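PDB 3QIT: polyketide synthase from Lyngbya majuscula 19L, which probably hydrolyses the thioester of a sulfated polyketide chain and promotes its decarboxylation and sulfate loss, leaving the terminal alkene of curacin A. Local coordinates for residues 60-64 against 80-85. Residues are numbered along the deposited sequence; the frame is centred on the assembly and turned at random.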
loop_
_atom_site.group_PDB
_atom_site.type_symbol
_atom_site.label_atom_id
_atom_site.label_comp_id
_atom_site.label_asym_id
_atom_site.label_seq_id
_atom_site.Cartn_x
_atom_site.Cartn_y
_atom_site.Cartn_z
ATOM N N ASP B 60 -15.258 8.454 -8.224
ATOM C CA ASP B 60 -15.393 7.848 -6.903
ATOM C C ASP B 60 -14.021 7.228 -6.572
ATOM O O ASP B 60 -13.486 6.407 -7.339
ATOM C CB ASP B 60 -16.433 6.712 -6.923
ATOM C CG ASP B 60 -17.886 7.192 -7.043
ATOM O OD1 ASP B 60 -18.278 8.231 -6.475
ATOM O OD2 ASP B 60 -18.669 6.482 -7.714
ATOM N N LEU B 61 -13.449 7.553 -5.427
ATOM C CA LEU B 61 -12.215 6.889 -5.010
ATOM C C LEU B 61 -12.510 5.411 -4.761
ATOM O O LEU B 61 -13.666 5.068 -4.460
ATOM C CB LEU B 61 -11.644 7.578 -3.766
ATOM C CG LEU B 61 -11.196 9.028 -3.966
ATOM C CD1 LEU B 61 -10.761 9.618 -2.619
ATOM C CD2 LEU B 61 -10.065 9.116 -5.027
ATOM N N PHE B 62 -11.515 4.529 -4.913
ATOM C CA PHE B 62 -11.774 3.092 -4.669
ATOM C C PHE B 62 -12.369 2.896 -3.282
ATOM O O PHE B 62 -12.025 3.618 -2.335
ATOM C CB PHE B 62 -10.506 2.242 -4.801
ATOM C CG PHE B 62 -10.071 1.999 -6.241
ATOM C CD1 PHE B 62 -10.959 1.488 -7.187
ATOM C CD2 PHE B 62 -8.766 2.259 -6.614
ATOM C CE1 PHE B 62 -10.525 1.271 -8.548
ATOM C CE2 PHE B 62 -8.327 2.034 -7.930
ATOM C CZ PHE B 62 -9.211 1.543 -8.895
ATOM N N GLY B 63 -13.309 1.960 -3.187
ATOM C CA GLY B 63 -14.046 1.727 -1.948
ATOM C C GLY B 63 -15.171 2.708 -1.638
ATOM O O GLY B 63 -15.865 2.543 -0.642
ATOM N N HIS B 64 -15.351 3.730 -2.480
ATOM C CA HIS B 64 -16.354 4.779 -2.249
ATOM C C HIS B 64 -17.342 4.763 -3.404
ATOM O O HIS B 64 -17.018 4.316 -4.505
ATOM C CB HIS B 64 -15.697 6.167 -2.264
ATOM C CG HIS B 64 -14.772 6.425 -1.108
ATOM N ND1 HIS B 64 -13.532 5.831 -0.982
ATOM C CD2 HIS B 64 -14.907 7.245 -0.042
ATOM C CE1 HIS B 64 -12.942 6.271 0.119
ATOM N NE2 HIS B 64 -13.762 7.120 0.718
ATOM N N THR B 80 -2.179 4.263 -3.624
ATOM C CA THR B 80 -3.244 3.705 -4.452
ATOM C C THR B 80 -4.213 4.775 -4.949
ATOM O O THR B 80 -4.504 4.836 -6.145
ATOM C CB THR B 80 -4.015 2.608 -3.706
ATOM O OG1 THR B 80 -3.147 1.479 -3.518
ATOM C CG2 THR B 80 -5.271 2.198 -4.485
ATOM N N PHE B 81 -4.715 5.633 -4.051
ATOM C CA PHE B 81 -5.594 6.719 -4.533
ATOM C C PHE B 81 -4.889 7.655 -5.505
ATOM O O PHE B 81 -5.508 8.150 -6.469
ATOM C CB PHE B 81 -6.186 7.529 -3.366
ATOM C CG PHE B 81 -7.116 6.725 -2.472
ATOM C CD1 PHE B 81 -8.095 5.890 -3.020
ATOM C CD2 PHE B 81 -7.056 6.853 -1.086
ATOM C CE1 PHE B 81 -8.964 5.166 -2.217
ATOM C CE2 PHE B 81 -7.921 6.117 -0.259
ATOM C CZ PHE B 81 -8.886 5.274 -0.825
ATOM N N LEU B 82 -3.614 7.945 -5.253
ATOM C CA LEU B 82 -2.868 8.811 -6.166
ATOM C C LEU B 82 -2.721 8.170 -7.540
ATOM O O LEU B 82 -2.883 8.832 -8.557
ATOM C CB LEU B 82 -1.500 9.149 -5.591
ATOM C CG LEU B 82 -1.557 10.200 -4.498
ATOM C CD1 LEU B 82 -0.168 10.390 -3.895
ATOM C CD2 LEU B 82 -2.117 11.513 -5.034
ATOM N N ALA B 83 -2.425 6.872 -7.570
ATOM C CA ALA B 83 -2.303 6.168 -8.840
ATOM C C ALA B 83 -3.638 6.168 -9.590
ATOM O O ALA B 83 -3.671 6.215 -10.824
ATOM C CB ALA B 83 -1.793 4.702 -8.612
ATOM N N GLN B 84 -4.734 6.016 -8.845
ATOM C CA GLN B 84 -6.071 6.032 -9.409
ATOM C C GLN B 84 -6.339 7.394 -10.050
ATOM O O GLN B 84 -6.854 7.453 -11.166
ATOM C CB GLN B 84 -7.127 5.767 -8.301
ATOM C CG GLN B 84 -8.557 5.698 -8.827
ATOM C CD GLN B 84 -9.625 5.727 -7.717
ATOM O OE1 GLN B 84 -9.330 5.625 -6.512
ATOM N NE2 GLN B 84 -10.879 5.851 -8.140
ATOM N N ILE B 85 -6.041 8.476 -9.323
ATOM C CA ILE B 85 -6.239 9.834 -9.891
ATOM C C ILE B 85 -5.345 10.078 -11.141
ATOM O O ILE B 85 -5.812 10.625 -12.134
ATOM C CB ILE B 85 -6.057 10.932 -8.842
ATOM C CG1 ILE B 85 -7.145 10.817 -7.782
ATOM C CG2 ILE B 85 -6.086 12.353 -9.490
ATOM C CD1 ILE B 85 -6.825 11.547 -6.505
#
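Gln84 reaches from helix 78-91 to the loop 60-64 and bonds two backbone groups with one amide. Gln84 NE2 donates to Asp60 O (2.8 Å), which lies close to the amide plane and also accepts from Ser67 OG; Gln84 OE1 accepts from Phe62 N (2.9 Å), the bond being bent at the acceptor, with a C=O...N angle of 113°. The Gln84 side chain leaves the helix with CG anti to the backbone N (chi1 -177°) and stays extended, which brings the amide to the loop. With OE1 accepting and NE2 donating, a flipped amide would set like against like, so the two bonds define its orientation in a buried place. The Phe62 ring stacks on it, the two planes 27° apart, with Gln84 CD above one face, displaced from the ring centre. Phe81 comes in beside Gln84: Phe81 CE1 touches Leu61 CB at 3.9 Å, and the ring presents its edge to Phe62 O, 3.4 Å from Phe81 CE1. Phe62 O accepts from His64 ND1 (3.0 Å), which stands above the carbonyl plane although the oxygen lies in the imidazole plane; His64 NE2 accepts from Leu36 N. The type II turn from Leu61 to His64 is closed by His64 N to Leu61 O, with Gly63 at positive phi, while Leu61 N donates to His33 NE2. Met72 of the second subunit packs on Phe62 and Thr80. In this alpha/beta hydrolase fold the loop follows strand 55-59 and is held against the next helix, 78-91; Leu61 touches Met104 and Ile85 touches Leu108, both of helix 104-115, and Phe62 and Gln84 pack on Ile16 of strand 14-21.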